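Side-chain contacts in substrate binding periplasmic protein (Ralstonia solanacearum, PDB 3LOP), which binds leucine in the cleft between its two lobes and probably hands it on for uptake, as periplasmic substrate-binding proteins do: residues Q211-Y216 and D243-Y248; I235-A240 and G346-N351; Y248-V253 and G352-E357; K131-L136 and A199-A204; A176-P179 and N184-P187. All blocks are in the same frame, centred on the assembly; numbering follows the deposited sequence.

Interaction 1 (Q211-Y216 and D243-Y248); sequences QFVRQY and DAVRGY
Beside the place where Val-213 meets Ala-244 and Val-245, Arg-246 NH1 donates to Asp-243 OD1 at 3.0 Å, a salt bridge inside the 243-248 segment. It is somewhat bent (149°) and reaches the anti side of the carboxylate; NH1 lies 22° out of the carboxylate plane, and OD1 is similarly tilted out of the guanidinium plane. Arg-246 NE is used separately, on Pro-350 O. The bridge spans the end of the short helix, where a type II turn from Val-245 to Tyr-248 closes with Tyr-248 N to Val-245 O at 3.0 Å and puts Gly-247 at positive phi. Across the contact no hydrogen bond forms; methyl groups pack on one another and on the carbonyl of Ala-244. With CG1 of Val-213 anti to the backbone nitrogen (chi1 174°), that methyl lies 3.6 Å from Ala-244 O, 3.9 Å from Ala-244 CB and 4.0 Å from Val-245 CG2. Ala-244 CB in turn settles on the helix backbone, 4.2 Å from Arg-214 CA. Arg-214 NH2 bonds Val-239 O near the end of helix 233-240. Helix 206-218 is thus wedged between strand 199-203, which receives Phe-212, Val-213 and Tyr-216, and the helices 233-240 and 242-245, with Val-245 turned onto Leu-236 and Ala-240.

Interaction 2 (I235-A240 and G346-N351); sequences ILQKVA and GVVGPN
The carboxamide of Gln-237 is the flat group here, and CG1 of Val-348 is its nearest neighbour across the contact, about 4 Å from the amide end. The carboxamide is probably turned over in the model, so which of its two terminal atoms faces Val-348 or the nearby carbonyl of Gly-352 stays undecided. The amide end comes only loosely near the Asn-351 carbonyl. Gln-237 gets this far by extending beyond CG, which sits between the backbone nitrogen and the carbonyl carbon (chi1 67°). The two side chains together bridge the 8.7 Å between Gln-237 CA and Val-348 CA, crossing at a slant. On the strand side, the rotamer of Val-348 (chi1 175°) turns CG1 to the glutamine. Tyr-248 and Val-245 fill in nearby, the first against Val-348 and the second against Gln-237. No hydrogen bond links the two segments. What results is a light, partly buried seam: helix 233-240, which follows the last strand of a parallel alpha/beta sheet, leans on the end of strand 344-348 where it enters the loop of the beta hairpin 344-348/354-356, part of the three-stranded antiparallel sheet appended to that lobe.

Interaction 3 (Y248-V253 and G352-E357); sequences YSLALV and GLVIQE
The CB of Leu-252 leaves strand 249-252 directed at 352-357; CG is anti to the carbonyl carbon (chi1 -60°), and the touching starts at the two methyls. One branch, CD1, presses on the root of Gln-356, 3.8 Å from its CB and 4.0 Å from its CA, the two side chains crossing at about a right angle. The other branch, CD2, lies 4.0 Å from Val-354 CG1, and here leucine and valine overlap alongside each other while running in contrary directions. These are the two outer strands of a three-stranded antiparallel sheet with 344-348 between them: Leu-250 and Leu-252 pair with Gly-346 and Glu-344, Ile-355 with Val-347. The outer strands therefore run in the same general sense, splayed by 63° with 8.9 Å between the axes of the short segments, and the side chains bridge over the middle strand without any hydrogen bond of their own. Leu-250 helps only at its end, CD1 coming to 4.5 Å from Val-354 CG1. Phe-284 of helix 284-303 touches both Leu-252 and Val-354 and Tyr-342 also packs on Leu-252, while Val-354 O takes a hydrogen bond from Asn-256 ND2.

Interaction 4 (K131-L136 and A199-A204); sequences KMITAL and AIFLGA
Met-132, present as selenomethionine, runs out extended from its helix and then bends at the selenium (chi3 -88°), which brings CE to the edge of the Phe-201 ring. Phe-201 meets it with CG anti to the backbone nitrogen (chi1 -176°), so that the ring stands off the strand toward the helix. Met-132 CE lies near the ring plane, 3.7 Å from Phe-201 CE2 and 4.2 Å from Phe-201 CZ. The selenium of Met-132 is 5.5 Å from the Phe-201 ring centroid and 69° off the ring normal, an oblique Met-aromatic contact. The next residue, Ile-133, crosses the phenylalanine at about a right angle and sets its CD1 4.1 Å from Phe-201 CD2. A turn beyond Met-132, Leu-136 continues the row, CD1 resting 3.9 Å from Ala-199 CB. All five side chains are buried; no hydrogen bond crosses, and the contact is packing alone. The helix runs almost exactly antiparallel to the strand, 11.0 Å between the axes of the short segments, as helices do against the strands of a parallel alpha/beta sheet. Met-132 and Leu-136 also touch Leu-226 on strand 224-227, Ile-133 leans on helix 152-166, and the other sheet face, through Ile-200 and Leu-202, receives helix 206-218.

Interaction 5 (A176-P179 and N184-P187); sequences ASYP and NVGP
Tyr-178 and Val-185 run alongside each other in the same direction at a beta-alpha connection of the parallel sheet, where outermost strand 174-178 loops over into helix 186-194. The close part centres on the root of the tyrosine: Asn-184 O is 3.6 Å from Tyr-178 CB and also 3.6 Å from Pro-179 CD. Val-185 CG1 lies 3.9 Å from Tyr-178 CB and 4.1 Å from Tyr-178 CG, slanting in on the base of the ring. With chi1 at 73° the ring then turns from the loop toward the sheet, where the OH is gripped by Gln-149 OE1 and by Thr-205 N; Thr-205 lines the leucine pocket, and the tyrosine side chain lies about 7 Å from the bound leucine, a second-shell position. Val-185 is also packed by Pro-208 and Gln-211 of helix 206-218. Outward the fit slackens. Pro-179 and Asn-184 are both exposed, and their side chains stay apart, Pro-179 CD 4.3 Å from Asn-184 CB. No direct hydrogen bond crosses between the segments; instead one water donates both of its protons, to Ser-177 O at 2.9 Å and to Asn-184 O at 3.0 Å.

How the interactions relate
All five contacts lie in one lobe of the protein. Along the chain interaction 5 is nested within interaction 4; interactions 1, 2 and 3 follow, interaction 2 alternating with 1 and with 3. Interactions 4 and 5 share the parallel sheet of strands 174-178, 144-149, 199-203 and 224-227, their centres 18 Å apart, while interactions 2 and 3, with centres 9 Å apart, share the antiparallel sheet built round strand 344-348. Interaction 1 joins the two systems: helix 206-218 lies on strand 199-203, and Gly-247 N bonds Val-348 O; the centres of interactions 1 and 2 are 8 Å apart. The C-terminal hairpin is thereby tied to the alpha/beta core, whose loops after the strand ends contribute to the leucine pocket.

Interaction 1 (Q211-Y216 and D243-Y248)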
# COMPACT_ATOMS: atom_id res chain seq x y z
N GLN A 211 -6.24 -13.35 10.05
CA GLN A 211 -6.96 -14.02 11.12
C GLN A 211 -8.41 -14.27 10.72
O GLN A 211 -8.96 -15.34 11.00
CB GLN A 211 -6.90 -13.19 12.40
CG GLN A 211 -5.53 -13.21 13.05
CD GLN A 211 -5.13 -14.59 13.53
OE1 GLN A 211 -3.97 -14.84 13.84
NE2 GLN A 211 -6.11 -15.49 13.62
N PHE A 212 -9.03 -13.30 10.05
CA PHE A 212 -10.41 -13.48 9.62
C PHE A 212 -10.50 -14.64 8.63
O PHE A 212 -11.34 -15.53 8.77
CB PHE A 212 -10.95 -12.22 8.95
CG PHE A 212 -12.35 -12.38 8.43
CD1 PHE A 212 -13.45 -12.14 9.25
CD2 PHE A 212 -12.57 -12.87 7.14
CE1 PHE A 212 -14.74 -12.38 8.79
CE2 PHE A 212 -13.85 -13.11 6.68
CZ PHE A 212 -14.95 -12.87 7.50
N VAL A 213 -9.64 -14.63 7.62
CA VAL A 213 -9.65 -15.68 6.61
C VAL A 213 -9.43 -17.07 7.20
O VAL A 213 -10.17 -18.01 6.90
CB VAL A 213 -8.60 -15.41 5.51
CG1 VAL A 213 -8.53 -16.59 4.55
CG2 VAL A 213 -8.98 -14.15 4.74
N ARG A 214 -8.42 -17.22 8.05
CA ARG A 214 -8.14 -18.52 8.66
C ARG A 214 -9.33 -19.03 9.46
O ARG A 214 -9.76 -20.18 9.29
CB ARG A 214 -6.91 -18.45 9.58
CG ARG A 214 -6.61 -19.77 10.29
CD ARG A 214 -5.43 -19.66 11.26
NE ARG A 214 -4.13 -19.69 10.59
CZ ARG A 214 -3.62 -20.76 9.99
NH1 ARG A 214 -4.28 -21.90 9.96
NH2 ARG A 214 -2.42 -20.69 9.43
N GLN A 215 -9.87 -18.19 10.33
CA GLN A 215 -11.00 -18.56 11.18
C GLN A 215 -12.29 -18.78 10.40
O GLN A 215 -13.03 -19.72 10.67
CB GLN A 215 -11.22 -17.48 12.24
CG GLN A 215 -10.10 -17.40 13.27
CD GLN A 215 -10.19 -16.17 14.15
OE1 GLN A 215 -11.27 -15.83 14.65
NE2 GLN A 215 -9.06 -15.51 14.37
N TYR A 216 -12.57 -17.90 9.44
CA TYR A 216 -13.78 -18.02 8.64
C TYR A 216 -13.81 -19.36 7.90
O TYR A 216 -14.81 -20.07 7.95
CB TYR A 216 -13.85 -16.86 7.63
CG TYR A 216 -15.05 -16.91 6.70
CD1 TYR A 216 -16.34 -16.66 7.18
CD2 TYR A 216 -14.89 -17.23 5.35
CE1 TYR A 216 -17.44 -16.74 6.32
CE2 TYR A 216 -15.99 -17.30 4.50
CZ TYR A 216 -17.26 -17.06 4.99
OH TYR A 216 -18.34 -17.15 4.15
N ASP A 243 -4.63 -23.40 2.57
CA ASP A 243 -5.92 -24.07 2.51
C ASP A 243 -7.08 -23.08 2.57
O ASP A 243 -8.12 -23.29 1.95
CB ASP A 243 -6.07 -25.08 3.65
CG ASP A 243 -5.23 -26.33 3.45
OD1 ASP A 243 -4.74 -26.56 2.33
OD2 ASP A 243 -5.07 -27.09 4.43
N ALA A 244 -6.90 -22.00 3.33
CA ALA A 244 -7.95 -21.00 3.48
C ALA A 244 -7.82 -19.88 2.46
O ALA A 244 -8.81 -19.24 2.10
CB ALA A 244 -7.92 -20.42 4.89
N VAL A 245 -6.60 -19.68 1.96
CA VAL A 245 -6.33 -18.59 1.03
C VAL A 245 -6.37 -18.88 -0.47
O VAL A 245 -6.62 -17.97 -1.25
CB VAL A 245 -4.97 -17.92 1.38
CG1 VAL A 245 -4.65 -16.79 0.42
CG2 VAL A 245 -5.02 -17.39 2.81
N ARG A 246 -6.12 -20.11 -0.89
CA ARG A 246 -6.16 -20.38 -2.33
C ARG A 246 -7.50 -19.92 -2.91
O ARG A 246 -8.56 -20.17 -2.34
CB ARG A 246 -5.91 -21.87 -2.64
CG ARG A 246 -6.85 -22.87 -1.98
CD ARG A 246 -6.61 -24.28 -2.54
NE ARG A 246 -5.23 -24.75 -2.35
CZ ARG A 246 -4.82 -25.49 -1.32
NH1 ARG A 246 -5.68 -25.87 -0.38
NH2 ARG A 246 -3.55 -25.86 -1.23
N GLY A 247 -7.43 -19.20 -4.03
CA GLY A 247 -8.64 -18.70 -4.68
C GLY A 247 -8.92 -17.23 -4.39
O GLY A 247 -9.74 -16.61 -5.06
N TYR A 248 -8.24 -16.69 -3.38
CA TYR A 248 -8.39 -15.29 -2.99
C TYR A 248 -8.18 -14.36 -4.19
O TYR A 248 -7.21 -14.51 -4.93
CB TYR A 248 -7.37 -14.95 -1.89
CG TYR A 248 -7.34 -13.50 -1.47
CD1 TYR A 248 -8.31 -12.97 -0.63
CD2 TYR A 248 -6.31 -12.66 -1.90
CE1 TYR A 248 -8.27 -11.63 -0.22
CE2 TYR A 248 -6.26 -11.33 -1.50
CZ TYR A 248 -7.23 -10.82 -0.66
OH TYR A 248 -7.17 -9.51 -0.25

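Interaction 2 (I235-A240 and G346-N351)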
# COMPACT_ATOMS: atom_id res chain seq x y z
N ILE A 235 1.77 -12.53 2.40
CA ILE A 235 1.66 -12.57 3.86
C ILE A 235 0.38 -13.29 4.25
O ILE A 235 0.36 -14.09 5.20
CB ILE A 235 1.61 -11.15 4.45
CG1 ILE A 235 2.85 -10.37 4.02
CG2 ILE A 235 1.51 -11.23 5.97
CD1 ILE A 235 2.85 -8.92 4.49
N LEU A 236 -0.70 -13.02 3.53
CA LEU A 236 -1.99 -13.63 3.81
C LEU A 236 -1.94 -15.15 3.80
O LEU A 236 -2.40 -15.80 4.74
CB LEU A 236 -3.03 -13.13 2.80
CG LEU A 236 -4.47 -13.62 2.98
CD1 LEU A 236 -5.01 -13.17 4.32
CD2 LEU A 236 -5.35 -13.07 1.86
N GLN A 237 -1.39 -15.73 2.74
CA GLN A 237 -1.33 -17.18 2.66
C GLN A 237 -0.39 -17.78 3.70
O GLN A 237 -0.60 -18.89 4.18
CB GLN A 237 -0.94 -17.64 1.25
CG GLN A 237 0.47 -17.29 0.81
CD GLN A 237 0.71 -17.67 -0.64
OE1 GLN A 237 0.36 -16.93 -1.56
NE2 GLN A 237 1.29 -18.84 -0.85
N LYS A 238 0.65 -17.04 4.07
CA LYS A 238 1.60 -17.52 5.07
C LYS A 238 0.96 -17.61 6.46
O LYS A 238 1.06 -18.63 7.14
CB LYS A 238 2.81 -16.58 5.14
CG LYS A 238 3.70 -16.78 6.37
CD LYS A 238 4.30 -18.17 6.42
CE LYS A 238 5.25 -18.41 5.26
NZ LYS A 238 5.88 -19.76 5.32
N VAL A 239 0.28 -16.54 6.86
CA VAL A 239 -0.36 -16.49 8.16
C VAL A 239 -1.68 -17.25 8.26
O VAL A 239 -1.92 -17.97 9.22
CB VAL A 239 -0.60 -15.02 8.59
CG1 VAL A 239 -1.26 -14.97 9.96
CG2 VAL A 239 0.73 -14.28 8.60
N ALA A 240 -2.54 -17.10 7.25
CA ALA A 240 -3.84 -17.78 7.26
C ALA A 240 -3.78 -19.22 6.76
O ALA A 240 -4.66 -20.02 7.08
CB ALA A 240 -4.84 -16.99 6.44
N GLY A 346 -6.10 -10.10 -10.15
CA GLY A 346 -5.26 -11.26 -9.96
C GLY A 346 -5.91 -12.24 -9.01
O GLY A 346 -6.94 -11.94 -8.40
N VAL A 347 -5.30 -13.42 -8.87
CA VAL A 347 -5.83 -14.45 -7.99
C VAL A 347 -4.71 -15.31 -7.42
O VAL A 347 -3.65 -15.45 -8.03
CB VAL A 347 -6.81 -15.37 -8.77
CG1 VAL A 347 -6.07 -16.10 -9.88
CG2 VAL A 347 -7.47 -16.36 -7.82
N VAL A 348 -4.94 -15.86 -6.24
CA VAL A 348 -3.95 -16.74 -5.62
C VAL A 348 -4.26 -18.15 -6.11
O VAL A 348 -5.35 -18.67 -5.86
CB VAL A 348 -4.03 -16.69 -4.08
CG1 VAL A 348 -3.08 -17.71 -3.47
CG2 VAL A 348 -3.68 -15.29 -3.60
N GLY A 349 -3.31 -18.74 -6.83
CA GLY A 349 -3.49 -20.08 -7.37
C GLY A 349 -3.52 -21.19 -6.34
O GLY A 349 -3.25 -20.96 -5.16
N PRO A 350 -3.84 -22.43 -6.75
CA PRO A 350 -3.92 -23.58 -5.86
C PRO A 350 -2.70 -23.80 -4.97
O PRO A 350 -2.84 -24.29 -3.84
CB PRO A 350 -4.14 -24.75 -6.82
CG PRO A 350 -4.93 -24.12 -7.92
CD PRO A 350 -4.18 -22.82 -8.13
N ASN A 351 -1.52 -23.44 -5.46
CA ASN A 351 -0.30 -23.62 -4.69
C ASN A 351 0.27 -22.30 -4.17
O ASN A 351 1.40 -22.25 -3.68
CB ASN A 351 0.74 -24.37 -5.52
CG ASN A 351 0.21 -25.68 -6.06
OD1 ASN A 351 -0.36 -26.48 -5.31
ND2 ASN A 351 0.39 -25.91 -7.35

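Interaction 3 (Y248-V253 and G352-E357)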
# COMPACT_ATOMS: atom_id res chain seq x y z
N TYR A 248 -8.24 -16.69 -3.38
CA TYR A 248 -8.39 -15.29 -2.99
C TYR A 248 -8.18 -14.36 -4.19
O TYR A 248 -7.21 -14.51 -4.93
CB TYR A 248 -7.37 -14.95 -1.89
CG TYR A 248 -7.34 -13.50 -1.47
CD1 TYR A 248 -8.31 -12.97 -0.63
CD2 TYR A 248 -6.31 -12.66 -1.90
CE1 TYR A 248 -8.27 -11.63 -0.22
CE2 TYR A 248 -6.26 -11.33 -1.50
CZ TYR A 248 -7.23 -10.82 -0.66
OH TYR A 248 -7.17 -9.51 -0.25
N SER A 249 -9.11 -13.42 -4.37
CA SER A 249 -9.05 -12.46 -5.47
C SER A 249 -8.50 -11.12 -5.02
O SER A 249 -8.75 -10.68 -3.89
CB SER A 249 -10.44 -12.26 -6.08
OG SER A 249 -10.87 -13.40 -6.79
N LEU A 250 -7.77 -10.45 -5.90
CA LEU A 250 -7.18 -9.17 -5.57
C LEU A 250 -7.00 -8.30 -6.80
O LEU A 250 -7.23 -8.73 -7.93
CB LEU A 250 -5.81 -9.37 -4.91
CG LEU A 250 -4.77 -10.07 -5.78
CD1 LEU A 250 -3.42 -9.41 -5.62
CD2 LEU A 250 -4.71 -11.55 -5.42
N ALA A 251 -6.59 -7.06 -6.56
CA ALA A 251 -6.33 -6.13 -7.64
C ALA A 251 -4.84 -5.79 -7.58
O ALA A 251 -4.35 -5.34 -6.54
CB ALA A 251 -7.17 -4.87 -7.48
N LEU A 252 -4.14 -6.02 -8.67
CA LEU A 252 -2.71 -5.74 -8.75
C LEU A 252 -2.52 -4.26 -9.08
O LEU A 252 -3.03 -3.78 -10.10
CB LEU A 252 -2.07 -6.59 -9.85
CG LEU A 252 -2.17 -8.11 -9.71
CD1 LEU A 252 -1.85 -8.79 -11.04
CD2 LEU A 252 -1.22 -8.57 -8.63
N VAL A 253 -1.79 -3.54 -8.23
CA VAL A 253 -1.52 -2.12 -8.46
C VAL A 253 -0.02 -1.86 -8.46
O VAL A 253 0.44 -0.72 -8.57
CB VAL A 253 -2.21 -1.23 -7.39
CG1 VAL A 253 -3.72 -1.41 -7.47
CG2 VAL A 253 -1.70 -1.57 -6.00
N GLY A 352 -0.51 -21.23 -4.28
CA GLY A 352 -0.06 -19.94 -3.78
C GLY A 352 0.47 -18.91 -4.75
O GLY A 352 0.70 -17.76 -4.36
N LEU A 353 0.68 -19.28 -6.01
CA LEU A 353 1.20 -18.33 -6.98
C LEU A 353 0.16 -17.26 -7.31
O LEU A 353 -1.02 -17.56 -7.48
CB LEU A 353 1.60 -19.05 -8.28
CG LEU A 353 2.15 -18.17 -9.40
CD1 LEU A 353 3.47 -17.54 -8.96
CD2 LEU A 353 2.36 -19.00 -10.66
N VAL A 354 0.59 -16.00 -7.38
CA VAL A 354 -0.32 -14.92 -7.73
C VAL A 354 -0.33 -14.79 -9.25
O VAL A 354 0.69 -14.49 -9.86
CB VAL A 354 0.10 -13.58 -7.10
CG1 VAL A 354 -0.79 -12.46 -7.61
CG2 VAL A 354 0.01 -13.68 -5.58
N ILE A 355 -1.50 -15.03 -9.84
CA ILE A 355 -1.66 -14.98 -11.29
C ILE A 355 -2.51 -13.79 -11.73
O ILE A 355 -3.55 -13.52 -11.15
CB ILE A 355 -2.33 -16.27 -11.79
CG1 ILE A 355 -1.54 -17.48 -11.28
CG2 ILE A 355 -2.40 -16.27 -13.31
CD1 ILE A 355 -2.22 -18.81 -11.56
N GLN A 356 -2.06 -13.09 -12.77
CA GLN A 356 -2.79 -11.95 -13.29
C GLN A 356 -3.94 -12.42 -14.18
O GLN A 356 -3.88 -13.51 -14.76
CB GLN A 356 -1.88 -11.03 -14.10
CG GLN A 356 -1.33 -11.66 -15.37
CD GLN A 356 -0.73 -10.64 -16.32
OE1 GLN A 356 -0.12 -11.00 -17.33
NE2 GLN A 356 -0.90 -9.36 -16.01
N GLU A 357 -4.96 -11.57 -14.30
CA GLU A 357 -6.16 -11.84 -15.09
C GLU A 357 -7.20 -12.60 -14.28
O GLU A 357 -6.98 -12.83 -13.07
CB GLU A 357 -5.82 -12.63 -16.37
CG GLU A 357 -5.38 -11.76 -17.54
CD GLU A 357 -5.15 -12.56 -18.82
OE1 GLU A 357 -5.98 -13.45 -19.12
OE2 GLU A 357 -4.15 -12.30 -19.52

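Interaction 4 (K131-L136 and A199-A204)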
# COMPACT_ATOMS: atom_id res chain seq x y z
N LYS A 131 -13.21 -2.39 -9.96
CA LYS A 131 -12.80 -3.53 -10.78
C LYS A 131 -13.21 -4.89 -10.19
O LYS A 131 -13.80 -5.71 -10.89
CB LYS A 131 -11.29 -3.49 -11.01
CG LYS A 131 -10.85 -4.11 -12.33
CD LYS A 131 -9.37 -3.83 -12.59
CE LYS A 131 -8.93 -4.39 -13.93
NZ LYS A 131 -9.68 -3.77 -15.06
N MSE A 132 -12.92 -5.10 -8.91
CA MSE A 132 -13.25 -6.37 -8.26
C MSE A 132 -14.74 -6.61 -8.07
O MSE A 132 -15.24 -7.70 -8.33
CB MSE A 132 -12.56 -6.48 -6.90
CG MSE A 132 -11.07 -6.73 -6.96
SE MSE A 132 -10.32 -7.04 -5.21
CE MSE A 132 -9.94 -5.21 -4.72
N ILE A 133 -15.45 -5.60 -7.58
CA ILE A 133 -16.88 -5.74 -7.35
C ILE A 133 -17.64 -5.90 -8.66
O ILE A 133 -18.54 -6.73 -8.77
CB ILE A 133 -17.44 -4.54 -6.55
CG1 ILE A 133 -16.77 -4.49 -5.17
CG2 ILE A 133 -18.95 -4.67 -6.38
CD1 ILE A 133 -17.00 -5.73 -4.32
N THR A 134 -17.28 -5.12 -9.67
CA THR A 134 -17.96 -5.22 -10.96
C THR A 134 -17.75 -6.61 -11.55
O THR A 134 -18.64 -7.16 -12.20
CB THR A 134 -17.45 -4.15 -11.95
OG1 THR A 134 -17.76 -2.85 -11.43
CG2 THR A 134 -18.12 -4.32 -13.30
N ALA A 135 -16.57 -7.19 -11.32
CA ALA A 135 -16.27 -8.52 -11.82
C ALA A 135 -17.22 -9.53 -11.16
O ALA A 135 -17.73 -10.43 -11.82
CB ALA A 135 -14.82 -8.89 -11.53
N LEU A 136 -17.45 -9.37 -9.86
CA LEU A 136 -18.34 -10.26 -9.12
C LEU A 136 -19.76 -10.15 -9.64
O LEU A 136 -20.42 -11.16 -9.90
CB LEU A 136 -18.32 -9.93 -7.63
CG LEU A 136 -17.09 -10.30 -6.79
CD1 LEU A 136 -17.25 -9.72 -5.40
CD2 LEU A 136 -16.94 -11.81 -6.72
N ALA A 199 -19.78 -13.78 -1.40
CA ALA A 199 -18.43 -13.22 -1.43
C ALA A 199 -18.27 -12.26 -0.26
O ALA A 199 -19.23 -11.64 0.19
CB ALA A 199 -18.20 -12.48 -2.75
N ILE A 200 -17.05 -12.17 0.25
CA ILE A 200 -16.75 -11.26 1.36
C ILE A 200 -15.54 -10.44 0.97
O ILE A 200 -14.48 -10.98 0.63
CB ILE A 200 -16.45 -12.02 2.66
CG1 ILE A 200 -17.71 -12.72 3.16
CG2 ILE A 200 -15.93 -11.05 3.71
CD1 ILE A 200 -17.48 -13.64 4.35
N PHE A 201 -15.71 -9.12 1.01
CA PHE A 201 -14.65 -8.19 0.66
C PHE A 201 -13.95 -7.74 1.94
O PHE A 201 -14.60 -7.38 2.92
CB PHE A 201 -15.25 -6.98 -0.06
CG PHE A 201 -14.23 -6.00 -0.54
CD1 PHE A 201 -13.76 -4.99 0.30
CD2 PHE A 201 -13.72 -6.08 -1.83
CE1 PHE A 201 -12.80 -4.08 -0.14
CE2 PHE A 201 -12.76 -5.18 -2.28
CZ PHE A 201 -12.30 -4.18 -1.43
N LEU A 202 -12.62 -7.79 1.93
CA LEU A 202 -11.85 -7.41 3.11
C LEU A 202 -11.26 -6.01 3.04
O LEU A 202 -10.25 -5.78 2.36
CB LEU A 202 -10.72 -8.42 3.33
CG LEU A 202 -11.10 -9.91 3.30
CD1 LEU A 202 -9.84 -10.75 3.47
CD2 LEU A 202 -12.12 -10.22 4.39
N GLY A 203 -11.90 -5.07 3.73
CA GLY A 203 -11.41 -3.71 3.78
C GLY A 203 -10.66 -3.64 5.09
O GLY A 203 -11.07 -2.98 6.04
N ALA A 204 -9.54 -4.35 5.13
CA ALA A 204 -8.73 -4.46 6.33
C ALA A 204 -7.24 -4.48 6.07
O ALA A 204 -6.78 -4.45 4.93
CB ALA A 204 -9.13 -5.73 7.07

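Interaction 5 (A176-P179 and N184-P187)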
# COMPACT_ATOMS: atom_id res chain seq x y z
N ALA A 176 -19.29 -6.27 8.97
CA ALA A 176 -18.79 -6.48 10.32
C ALA A 176 -17.45 -5.77 10.45
O ALA A 176 -16.64 -5.79 9.53
CB ALA A 176 -18.62 -7.97 10.59
N SER A 177 -17.22 -5.17 11.62
CA SER A 177 -15.99 -4.42 11.85
C SER A 177 -15.05 -5.06 12.86
O SER A 177 -15.37 -6.05 13.52
CB SER A 177 -16.35 -3.02 12.34
OG SER A 177 -16.95 -3.07 13.62
N TYR A 178 -13.86 -4.46 12.97
CA TYR A 178 -12.85 -4.89 13.93
C TYR A 178 -12.06 -3.61 14.25
O TYR A 178 -11.98 -2.71 13.42
CB TYR A 178 -11.94 -5.97 13.32
CG TYR A 178 -10.96 -5.46 12.29
CD1 TYR A 178 -9.74 -4.90 12.68
CD2 TYR A 178 -11.27 -5.49 10.94
CE1 TYR A 178 -8.86 -4.38 11.73
CE2 TYR A 178 -10.40 -4.98 9.99
CZ TYR A 178 -9.20 -4.42 10.39
OH TYR A 178 -8.34 -3.89 9.46
N PRO A 179 -11.48 -3.52 15.45
CA PRO A 179 -10.71 -2.35 15.89
C PRO A 179 -9.36 -2.16 15.19
O PRO A 179 -8.62 -3.12 14.99
CB PRO A 179 -10.52 -2.59 17.39
CG PRO A 179 -11.63 -3.55 17.74
CD PRO A 179 -11.65 -4.47 16.57
N ASN A 184 -8.45 -8.34 16.34
CA ASN A 184 -9.60 -8.87 17.06
C ASN A 184 -10.80 -8.95 16.13
O ASN A 184 -11.69 -8.09 16.16
CB ASN A 184 -9.92 -7.99 18.27
CG ASN A 184 -8.79 -7.96 19.28
OD1 ASN A 184 -8.10 -8.96 19.49
ND2 ASN A 184 -8.59 -6.81 19.92
N VAL A 185 -10.84 -10.01 15.33
CA VAL A 185 -11.90 -10.22 14.36
C VAL A 185 -12.93 -11.28 14.74
O VAL A 185 -13.83 -11.57 13.96
CB VAL A 185 -11.29 -10.60 12.99
CG1 VAL A 185 -10.40 -9.47 12.48
CG2 VAL A 185 -10.48 -11.88 13.12
N GLY A 186 -12.79 -11.86 15.93
CA GLY A 186 -13.72 -12.89 16.36
C GLY A 186 -15.19 -12.55 16.11
O GLY A 186 -15.89 -13.31 15.45
N PRO A 187 -15.67 -11.43 16.65
CA PRO A 187 -17.07 -11.03 16.47
C PRO A 187 -17.44 -10.89 14.99
O PRO A 187 -18.55 -11.22 14.59
CB PRO A 187 -17.15 -9.70 17.22
CG PRO A 187 -16.15 -9.90 18.33
CD PRO A 187 -14.99 -10.53 17.60
O HOH W 1 -14.51 -8.18 15.23